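Local coordinates for heterodimeric restriction endonuclease R.BspD6I small subunit (Bacillus sp., PDB 2P14), which serves as the catalytic subunit of a type IIS restriction endonuclease that works together with a site-specific nickase subunit, and probably cleaves DNA through a PD-(D/E)XK-type nuclease fold, at residues E22-T25 against Y26-F29; T14-P17 against P18-F21; G87-V90 against V91-Q95; G122-K125 against E126-P129. All coordinates share one frame; numbering follows the deposited sequence.

Interaction 1 of 4, residues E22-T25 against Y26-F29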
loop_
_atom_site.group_PDB
_atom_site.type_symbol
_atom_site.label_atom_id
_atom_site.label_comp_id
_atom_site.label_asym_id
_atom_site.label_seq_id
_atom_site.Cartn_x
_atom_site.Cartn_y
_atom_site.Cartn_z
ATOM N N GLU A 22 -6.884 1.114 -7.356
ATOM C CA GLU A 22 -7.100 0.309 -6.132
ATOM C C GLU A 22 -7.436 -1.134 -6.511
ATOM O O GLU A 22 -6.908 -2.095 -5.922
ATOM C CB GLU A 22 -8.161 0.937 -5.203
ATOM C CG GLU A 22 -9.590 0.946 -5.720
ATOM C CD GLU A 22 -10.538 1.752 -4.822
ATOM O OE1 GLU A 22 -10.126 2.159 -3.720
ATOM O OE2 GLU A 22 -11.710 1.942 -5.237
ATOM N N TRP A 23 -8.250 -1.304 -7.550
ATOM C CA TRP A 23 -8.582 -2.646 -8.000
ATOM C C TRP A 23 -7.368 -3.448 -8.461
ATOM O O TRP A 23 -7.223 -4.636 -8.108
ATOM C CB TRP A 23 -9.609 -2.554 -9.131
ATOM C CG TRP A 23 -9.914 -3.861 -9.822
ATOM C CD1 TRP A 23 -10.670 -4.892 -9.342
ATOM C CD2 TRP A 23 -9.458 -4.271 -11.125
ATOM N NE1 TRP A 23 -10.742 -5.908 -10.280
ATOM C CE2 TRP A 23 -10.008 -5.558 -11.379
ATOM C CE3 TRP A 23 -8.680 -3.654 -12.121
ATOM C CZ2 TRP A 23 -9.784 -6.247 -12.583
ATOM C CZ3 TRP A 23 -8.439 -4.340 -13.298
ATOM C CH2 TRP A 23 -8.993 -5.628 -13.525
ATOM N N ASN A 24 -6.461 -2.796 -9.186
ATOM C CA ASN A 24 -5.320 -3.511 -9.708
ATOM C C ASN A 24 -4.399 -3.945 -8.562
ATOM O O ASN A 24 -3.797 -5.048 -8.600
ATOM C CB ASN A 24 -4.542 -2.679 -10.704
ATOM C CG ASN A 24 -3.728 -3.554 -11.625
ATOM O OD1 ASN A 24 -4.252 -4.546 -12.165
ATOM N ND2 ASN A 24 -2.451 -3.227 -11.802
ATOM N N THR A 25 -4.332 -3.098 -7.547
ATOM C CA THR A 25 -3.522 -3.401 -6.376
ATOM C C THR A 25 -4.128 -4.607 -5.605
ATOM O O THR A 25 -3.427 -5.522 -5.161
ATOM C CB THR A 25 -3.376 -2.148 -5.516
ATOM O OG1 THR A 25 -2.812 -1.095 -6.304
ATOM C CG2 THR A 25 -2.452 -2.457 -4.323
ATOM N N TYR A 26 -5.442 -4.611 -5.422
ATOM C CA TYR A 26 -6.147 -5.782 -4.904
ATOM C C TYR A 26 -5.828 -7.053 -5.722
ATOM O O TYR A 26 -5.589 -8.114 -5.131
ATOM C CB TYR A 26 -7.644 -5.453 -4.928
ATOM C CG TYR A 26 -8.575 -6.643 -4.937
ATOM C CD1 TYR A 26 -8.899 -7.331 -3.765
ATOM C CD2 TYR A 26 -9.140 -7.068 -6.139
ATOM C CE1 TYR A 26 -9.777 -8.426 -3.790
ATOM C CE2 TYR A 26 -10.014 -8.146 -6.169
ATOM C CZ TYR A 26 -10.308 -8.825 -5.014
ATOM O OH TYR A 26 -11.198 -9.882 -5.101
ATOM N N ARG A 27 -5.821 -6.956 -7.051
ATOM C CA ARG A 27 -5.461 -8.129 -7.876
ATOM C C ARG A 27 -4.075 -8.677 -7.520
ATOM O O ARG A 27 -3.888 -9.887 -7.514
ATOM C CB ARG A 27 -5.518 -7.804 -9.374
ATOM C CG ARG A 27 -6.932 -7.470 -9.884
ATOM C CD ARG A 27 -7.056 -7.852 -11.345
ATOM N NE ARG A 27 -6.203 -7.020 -12.174
ATOM C CZ ARG A 27 -5.872 -7.290 -13.440
ATOM N NH1 ARG A 27 -6.312 -8.397 -14.060
ATOM N NH2 ARG A 27 -5.101 -6.459 -14.094
ATOM N N VAL A 28 -3.117 -7.797 -7.230
ATOM C CA VAL A 28 -1.768 -8.258 -6.832
ATOM C C VAL A 28 -1.840 -9.101 -5.560
ATOM O O VAL A 28 -1.313 -10.236 -5.500
ATOM C CB VAL A 28 -0.810 -7.070 -6.611
ATOM C CG1 VAL A 28 0.534 -7.585 -6.014
ATOM C CG2 VAL A 28 -0.551 -6.360 -7.886
ATOM N N PHE A 29 -2.491 -8.557 -4.532
ATOM C CA PHE A 29 -2.600 -9.266 -3.250
ATOM C C PHE A 29 -3.455 -10.538 -3.311
ATOM O O PHE A 29 -3.135 -11.560 -2.699
ATOM C CB PHE A 29 -3.059 -8.332 -2.139
ATOM C CG PHE A 29 -1.971 -7.453 -1.653
ATOM C CD1 PHE A 29 -1.085 -7.910 -0.656
ATOM C CD2 PHE A 29 -1.784 -6.190 -2.201
ATOM C CE1 PHE A 29 -0.036 -7.108 -0.219
ATOM C CE2 PHE A 29 -0.735 -5.386 -1.761
ATOM C CZ PHE A 29 0.128 -5.852 -0.758
#

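Interaction 2 of 4, residues T14-P17 against P18-F21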
loop_
_atom_site.group_PDB
_atom_site.type_symbol
_atom_site.label_atom_id
_atom_site.label_comp_id
_atom_site.label_asym_id
_atom_site.label_seq_id
_atom_site.Cartn_x
_atom_site.Cartn_y
_atom_site.Cartn_z
ATOM N N THR A 14 -8.221 4.327 -18.223
ATOM C CA THR A 14 -9.553 3.793 -17.907
ATOM C C THR A 14 -10.536 4.928 -17.624
ATOM O O THR A 14 -10.148 6.086 -17.478
ATOM C CB THR A 14 -9.491 2.822 -16.690
ATOM O OG1 THR A 14 -9.152 3.558 -15.507
ATOM C CG2 THR A 14 -8.491 1.657 -16.965
ATOM N N ILE A 15 -11.819 4.592 -17.523
ATOM C CA ILE A 15 -12.828 5.621 -17.313
ATOM C C ILE A 15 -12.753 6.271 -15.918
ATOM O O ILE A 15 -13.181 7.400 -15.712
ATOM C CB ILE A 15 -14.255 5.108 -17.638
ATOM C CG1 ILE A 15 -15.175 6.296 -17.928
ATOM C CG2 ILE A 15 -14.814 4.187 -16.553
ATOM C CD1 ILE A 15 -14.876 6.982 -19.223
ATOM N N ASN A 16 -12.142 5.570 -14.972
ATOM C CA ASN A 16 -12.012 6.120 -13.631
ATOM C C ASN A 16 -10.706 5.601 -13.035
ATOM O O ASN A 16 -10.669 4.542 -12.350
ATOM C CB ASN A 16 -13.210 5.711 -12.776
ATOM C CG ASN A 16 -13.232 6.400 -11.436
ATOM O OD1 ASN A 16 -12.260 6.330 -10.664
ATOM N ND2 ASN A 16 -14.345 7.087 -11.136
ATOM N N PRO A 17 -9.607 6.302 -13.349
ATOM C CA PRO A 17 -8.319 5.751 -12.903
ATOM C C PRO A 17 -8.205 5.384 -11.404
ATOM O O PRO A 17 -7.649 4.321 -11.072
ATOM C CB PRO A 17 -7.308 6.814 -13.354
ATOM C CG PRO A 17 -7.999 7.409 -14.619
ATOM C CD PRO A 17 -9.441 7.515 -14.181
ATOM N N PRO A 18 -8.688 6.247 -10.489
ATOM C CA PRO A 18 -8.640 5.839 -9.060
ATOM C C PRO A 18 -9.265 4.485 -8.758
ATOM O O PRO A 18 -8.699 3.695 -7.972
ATOM C CB PRO A 18 -9.437 6.948 -8.372
ATOM C CG PRO A 18 -9.068 8.175 -9.248
ATOM C CD PRO A 18 -9.224 7.619 -10.632
ATOM N N ASN A 19 -10.416 4.199 -9.339
ATOM C CA ASN A 19 -11.101 2.933 -9.120
ATOM C C ASN A 19 -10.270 1.759 -9.640
ATOM O O ASN A 19 -10.174 0.695 -9.011
ATOM C CB ASN A 19 -12.475 2.930 -9.820
ATOM C CG ASN A 19 -13.508 3.803 -9.121
ATOM O OD1 ASN A 19 -13.319 4.274 -8.003
ATOM N ND2 ASN A 19 -14.630 4.004 -9.803
ATOM N N TYR A 20 -9.658 1.941 -10.812
ATOM C CA TYR A 20 -8.854 0.858 -11.396
ATOM C C TYR A 20 -7.496 0.691 -10.704
ATOM O O TYR A 20 -6.963 -0.406 -10.663
ATOM C CB TYR A 20 -8.673 1.030 -12.905
ATOM C CG TYR A 20 -9.928 0.730 -13.687
ATOM C CD1 TYR A 20 -10.105 -0.492 -14.336
ATOM C CD2 TYR A 20 -10.960 1.679 -13.749
ATOM C CE1 TYR A 20 -11.322 -0.755 -15.077
ATOM C CE2 TYR A 20 -12.140 1.421 -14.449
ATOM C CZ TYR A 20 -12.299 0.221 -15.103
ATOM O OH TYR A 20 -13.491 0.047 -15.816
ATOM N N PHE A 21 -6.989 1.766 -10.123
ATOM C CA PHE A 21 -5.705 1.699 -9.407
ATOM C C PHE A 21 -5.849 0.854 -8.157
ATOM O O PHE A 21 -5.039 -0.065 -7.909
ATOM C CB PHE A 21 -5.256 3.128 -9.079
ATOM C CG PHE A 21 -3.854 3.244 -8.572
ATOM C CD1 PHE A 21 -2.787 2.712 -9.283
ATOM C CD2 PHE A 21 -3.606 3.913 -7.386
ATOM C CE1 PHE A 21 -1.468 2.859 -8.795
ATOM C CE2 PHE A 21 -2.310 4.046 -6.886
ATOM C CZ PHE A 21 -1.241 3.545 -7.598
HETATM O O HOH W 1 -12.681 1.893 -18.183
#

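Interaction 3 of 4, residues G87-V90 against V91-Q95. With SO4 (sulfate ion), chain C.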
loop_
_atom_site.group_PDB
_atom_site.type_symbol
_atom_site.label_atom_id
_atom_site.label_comp_id
_atom_site.label_asym_id
_atom_site.label_seq_id
_atom_site.Cartn_x
_atom_site.Cartn_y
_atom_site.Cartn_z
ATOM N N GLY A 87 -3.282 12.193 3.956
ATOM C CA GLY A 87 -2.507 12.069 5.203
ATOM C C GLY A 87 -3.346 11.652 6.401
ATOM O O GLY A 87 -3.006 10.699 7.130
ATOM N N ASP A 88 -4.445 12.359 6.620
ATOM C CA ASP A 88 -5.287 12.087 7.796
ATOM C C ASP A 88 -6.008 10.748 7.734
ATOM O O ASP A 88 -6.021 9.991 8.704
ATOM C CB ASP A 88 -6.304 13.211 8.010
ATOM C CG ASP A 88 -5.681 14.463 8.627
ATOM O OD1 ASP A 88 -4.481 14.456 8.989
ATOM O OD2 ASP A 88 -6.411 15.475 8.734
ATOM N N SER A 89 -6.592 10.438 6.581
ATOM C CA SER A 89 -7.323 9.189 6.450
ATOM C C SER A 89 -6.387 7.967 6.520
ATOM O O SER A 89 -6.765 6.961 7.117
ATOM C CB SER A 89 -8.186 9.189 5.198
ATOM O OG SER A 89 -7.375 9.290 4.065
ATOM N N VAL A 90 -5.176 8.062 5.947
ATOM C CA VAL A 90 -4.211 6.952 6.063
ATOM C C VAL A 90 -3.916 6.675 7.528
ATOM O O VAL A 90 -3.943 5.526 7.982
ATOM C CB VAL A 90 -2.902 7.249 5.284
ATOM C CG1 VAL A 90 -1.755 6.304 5.708
ATOM C CG2 VAL A 90 -3.165 7.111 3.773
ATOM N N VAL A 91 -3.631 7.724 8.285
ATOM C CA VAL A 91 -3.261 7.509 9.682
ATOM C C VAL A 91 -4.469 7.049 10.498
ATOM O O VAL A 91 -4.359 6.135 11.330
ATOM C CB VAL A 91 -2.592 8.772 10.270
ATOM C CG1 VAL A 91 -2.435 8.638 11.807
ATOM C CG2 VAL A 91 -1.218 8.975 9.595
ATOM N N ARG A 92 -5.606 7.703 10.273
ATOM C CA ARG A 92 -6.826 7.364 11.000
ATOM C C ARG A 92 -7.224 5.901 10.784
ATOM O O ARG A 92 -7.641 5.205 11.721
ATOM C CB ARG A 92 -7.990 8.287 10.593
ATOM C CG ARG A 92 -9.297 8.038 11.348
ATOM C CD ARG A 92 -10.362 9.081 10.985
ATOM N NE ARG A 92 -10.903 8.924 9.631
ATOM C CZ ARG A 92 -10.582 9.701 8.594
ATOM N NH1 ARG A 92 -9.722 10.701 8.739
ATOM N NH2 ARG A 92 -11.121 9.487 7.408
ATOM N N HIS A 93 -7.159 5.417 9.549
ATOM C CA HIS A 93 -7.576 4.041 9.345
ATOM C C HIS A 93 -6.694 3.073 10.126
ATOM O O HIS A 93 -7.181 2.088 10.686
ATOM C CB HIS A 93 -7.539 3.644 7.867
ATOM C CG HIS A 93 -8.451 4.444 6.999
ATOM N ND1 HIS A 93 -8.234 4.559 5.642
ATOM C CD2 HIS A 93 -9.557 5.177 7.280
ATOM C CE1 HIS A 93 -9.188 5.312 5.116
ATOM N NE2 HIS A 93 -9.999 5.702 6.088
ATOM N N LEU A 94 -5.395 3.359 10.130
ATOM C CA LEU A 94 -4.472 2.482 10.837
ATOM C C LEU A 94 -4.713 2.536 12.338
ATOM O O LEU A 94 -4.683 1.502 12.988
ATOM C CB LEU A 94 -3.024 2.841 10.500
ATOM C CG LEU A 94 -1.944 1.871 11.058
ATOM C CD1 LEU A 94 -2.191 0.418 10.707
ATOM C CD2 LEU A 94 -0.615 2.292 10.514
ATOM N N GLN A 95 -4.897 3.742 12.855
ATOM C CA GLN A 95 -5.168 3.909 14.291
ATOM C C GLN A 95 -6.382 3.093 14.678
ATOM O O GLN A 95 -6.388 2.360 15.674
ATOM C CB GLN A 95 -5.436 5.382 14.615
ATOM C CG GLN A 95 -4.221 6.264 14.650
ATOM C CD GLN A 95 -4.579 7.729 14.888
ATOM O OE1 GLN A 95 -5.693 8.178 14.585
ATOM N NE2 GLN A 95 -3.619 8.485 15.399
HETATM S S SO4 C . -12.021 8.014 4.150
HETATM O O1 SO4 C . -11.853 7.700 5.577
HETATM O O2 SO4 C . -11.626 9.415 3.939
HETATM O O3 SO4 C . -13.423 7.802 3.771
HETATM O O4 SO4 C . -11.152 7.126 3.373
#

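Interaction 4 of 4, residues G122-K125 against E126-P129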
loop_
_atom_site.group_PDB
_atom_site.type_symbol
_atom_site.label_atom_id
_atom_site.label_comp_id
_atom_site.label_asym_id
_atom_site.label_seq_id
_atom_site.Cartn_x
_atom_site.Cartn_y
_atom_site.Cartn_z
ATOM N N GLY A 122 5.384 9.502 8.840
ATOM C CA GLY A 122 6.533 9.066 9.625
ATOM C C GLY A 122 6.523 9.540 11.066
ATOM O O GLY A 122 7.491 9.316 11.806
ATOM N N PHE A 123 5.420 10.176 11.493
ATOM C CA PHE A 123 5.333 10.779 12.841
ATOM C C PHE A 123 5.473 9.776 13.995
ATOM O O PHE A 123 6.189 10.039 14.987
ATOM C CB PHE A 123 4.030 11.587 12.993
ATOM C CG PHE A 123 3.871 12.190 14.368
ATOM C CD1 PHE A 123 4.589 13.321 14.728
ATOM C CD2 PHE A 123 3.058 11.580 15.322
ATOM C CE1 PHE A 123 4.466 13.881 16.037
ATOM C CE2 PHE A 123 2.932 12.127 16.624
ATOM C CZ PHE A 123 3.619 13.280 16.969
ATOM N N ASN A 124 4.799 8.631 13.883
ATOM C CA ASN A 124 4.838 7.612 14.922
ATOM C C ASN A 124 4.918 6.220 14.326
ATOM O O ASN A 124 3.891 5.565 14.127
ATOM C CB ASN A 124 3.623 7.702 15.840
ATOM C CG ASN A 124 3.800 6.873 17.106
ATOM O OD1 ASN A 124 4.545 5.878 17.138
ATOM N ND2 ASN A 124 3.106 7.279 18.162
ATOM N N LYS A 125 6.134 5.774 14.051
ATOM C CA LYS A 125 6.340 4.499 13.409
ATOM C C LYS A 125 6.145 3.304 14.341
ATOM O O LYS A 125 6.061 2.170 13.876
ATOM C CB LYS A 125 7.715 4.483 12.750
ATOM C CG LYS A 125 7.836 5.483 11.619
ATOM C CD LYS A 125 9.240 5.415 10.963
ATOM C CE LYS A 125 9.361 6.399 9.848
ATOM N NZ LYS A 125 10.704 6.319 9.248
ATOM N N GLU A 126 6.052 3.556 15.642
ATOM C CA GLU A 126 5.757 2.493 16.587
ATOM C C GLU A 126 4.286 2.126 16.550
ATOM O O GLU A 126 3.955 0.975 16.289
ATOM C CB GLU A 126 6.167 2.915 18.000
ATOM C CG GLU A 126 7.651 3.187 18.139
ATOM C CD GLU A 126 8.509 1.974 17.843
ATOM O OE1 GLU A 126 8.303 0.923 18.499
ATOM O OE2 GLU A 126 9.403 2.071 16.960
ATOM N N SER A 127 3.403 3.099 16.768
ATOM C CA SER A 127 1.983 2.799 16.857
ATOM C C SER A 127 1.244 2.901 15.517
ATOM O O SER A 127 0.218 2.250 15.341
ATOM C CB SER A 127 1.305 3.685 17.908
ATOM O OG SER A 127 1.320 5.038 17.511
ATOM N N GLU A 128 1.802 3.672 14.583
ATOM C CA GLU A 128 1.142 3.939 13.307
ATOM C C GLU A 128 2.139 3.739 12.140
ATOM O O GLU A 128 2.419 4.673 11.423
ATOM C CB GLU A 128 0.511 5.357 13.321
ATOM C CG GLU A 128 -0.527 5.553 14.486
ATOM C CD GLU A 128 -0.658 6.984 15.016
ATOM O OE1 GLU A 128 -0.194 7.962 14.385
ATOM O OE2 GLU A 128 -1.274 7.171 16.096
ATOM N N PRO A 129 2.673 2.500 11.956
ATOM C CA PRO A 129 3.678 2.294 10.916
ATOM C C PRO A 129 3.110 2.268 9.495
ATOM O O PRO A 129 2.297 1.377 9.162
ATOM C CB PRO A 129 4.294 0.934 11.281
ATOM C CG PRO A 129 3.181 0.202 11.978
ATOM C CD PRO A 129 2.403 1.251 12.702
HETATM O O HOH W 2 3.109 7.315 11.785
HETATM O O HOH W 3 0.455 9.307 17.696
#

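Interaction 1 of 4, residues E22-T25 against Y26-F29
Two consecutive turns of helix 17-32, a helix that packs against the central mixed sheet of this PD-(D/E)XK-family subunit, meet here through an i to i+4 pair, Trp-23 and Arg-27, and an i to i+3 pair, Asn-24 and Arg-27. The guanidinium of Arg-27 lies flat on the indole of Trp-23, planes 6° apart, in a parallel stack with centres 4.2 Å apart. The aliphatic part joins in: Arg-27 CD sits over the six-membered ring, 3.8 Å from the centroid of that Trp-23 ring, a CH-pi contact. The bend at chi3 (-67°) turns the guanidinium back over the ring. In its own plane the same group grips a single oxygen side-on, Arg-27 NH2 donating to Asn-24 OD1 at 2.8 Å and Arg-27 NE to Asn-24 OD1 at 3.2 Å. Stack and paired bonds together fix the rotation of the guanidinium. A leucine in its place would probably leave Asn-24 OD1 without these two donors and the indole face without its flat cationic cover. On the inner side of the helix, Thr-25 and Phe-29 face strands 69-75 and 104-110, while Asn-24 ND2 reaches Ile-4 O of helix 2-7. The i to i+4 backbone bonds of the helix continue here, Arg-27 N donating to Trp-23 O at 2.9 Å. The ring edge of Tyr-26 brings CD2 to 3.7 Å from Trp-23 O.

Interaction 2 of 4, residues T14-P17 against P18-F21
Thr-14 lies over one face of the Tyr-20 ring, its CB 3.7 Å from the ring centroid in a CH-pi contact. CG2 of Thr-14 covers the CG and CD1 side, whereas Thr-14 OG1 comes to 3.1 Å from Tyr-20 CD2; that hydroxyl is hydrogen-bonded to Val-11 O. The ring's edge meets Asn-16 O, and Tyr-20 OH and Ile-15 N share one water, which accepts from Ile-15 N at 2.9 Å. Replacing Tyr-20 by an alanine is likely to uncover Thr-14 CB and CG2 and to leave the bridging water without its phenolic partner. Phe-7 of helix 2-7 touches both Thr-14 and Tyr-20. The chi1 of Asn-16 (-172°) carries its amide toward the first turn, where OD1 accepts from Asn-19 N at 3.1 Å, the donor tilted 31° from the carbonyl plane. The Asn-16 and Asn-19 amides are stacked, their planes 1° apart, with Asn-16 CG 3.2 Å from Asn-19 ND2. Backbone bonds follow, Tyr-20 N to Asn-16 O and Phe-21 N to Pro-17 O. An asparagine N-cap with proline in the first turn, where N-H groups lack i-4 helical partners, is a familiar helix start; helix 17-32 has Pro-17 and Pro-18 there.

Interaction 3 of 4, residues G87-V90 against V91-Q95
A sulfate-binding site on one face of helix 80-98 brings together Ser-89, Arg-92 and His-93, neighbours round one helical turn. Both basic side chains reach the same oxygen. His-93 NE2 donates to sulfate O1 at 2.8 Å in a fairly straight bond (162°), with the anion at the edge of the imidazole. Arg-92 NH2 also approaches sulfate O1, at 2.7 Å, but this bond is bent and weak. The Arg-92 chain turns at chi3 (72°), bringing its guanidinium back over Ser-89, whose CA lies over one face of that group. Gly-57 N adds a further hydrogen bond to the anion, which probably came from the crystallisation liquor. Helix 80-98 is the crossover helix of the beta-alpha-beta unit formed with strands 69-75 and 104-110, and its inner side presents Val-90 to Thr-106 and Phe-108. The other ring nitrogen, His-93 ND1, is bonded to Glu-73 of strand 69-75, so both ring nitrogens are engaged and the imidazole's rotation is fixed. Its face is occupied as well: Ser-89 O stands above the ring, 3.0 Å from His-93 CG, while the same carbonyl accepts from His-93 N at 2.9 Å. One residue earlier Arg-92 N donates to Asp-88 O at 2.8 Å.

Interaction 4 of 4, residues G122-K125 against E126-P129
Side-chain to backbone hydrogen bonds dominate the turn at 122-129, an Asx motif in the loop between helix 115-121 and strand 130-134. In one of two modelled conformers, Asn-124 OD1 accepts from Ser-127 N at 3.0 Å in an almost straight bond (174°), though the donor stands well above the plane of the side-chain carbonyl. Glu-126 N reaches the same Asn-124 OD1 at 3.1 Å, bent and weak. With chi1 at -167° the amide of Asn-124 folds forward over the turn, putting OD1 within range of both N-H groups. Among backbone bonds, Glu-128 N donates to Asn-124 O at 2.9 Å, the i to i+4 bond that completes the motif. Water-mediated links lie beside it: one water accepts from Asn-124 N and probably donates to Glu-128 O, and another, donating to Glu-128 OE2, accepts weakly from Asn-124 ND2. Van der Waals contact is slight, Pro-129 CB lying 3.4 Å from the carbonyl oxygen Lys-125 O. The charged ends find partners beyond the turn. The extended chain of Lys-125 carries NZ to three carbonyls, those of Leu-165, Arg-166 and Leu-169, and makes a cation-pi contact with Trp-177. Glu-128 OE2 takes a hydrogen bond from Gln-95 NE2 of helix 80-98. The chemistry implies a turn organised, in this conformer, largely by Asn-124, while Lys-125 and Glu-128 tie the loop to different parts of the fold.

The four contacts follow the chain in the order 2, 1, 3, 4. Interaction 2 covers the lead-in and first turn of helix 17-32, and interaction 1 the turns that follow, with centres 12 Å apart. Interaction 3 lies on helix 80-98, the connection between strands 69-75 and 104-110, about 20 Å from interaction 1 between centres. It touches interaction 4, where Gln-95 NE2 and Glu-128 OE2, 2.8 Å apart, probably form a hydrogen bond and Leu-94 packs on Pro-129. Interactions 2 and 4 are farthest apart, about 30 Å between centres, on opposite sides of the chain's centre. Strands 69-75 and 104-110 meet side chains of both interactions 1 and 3, linking the two helices through the central sheet.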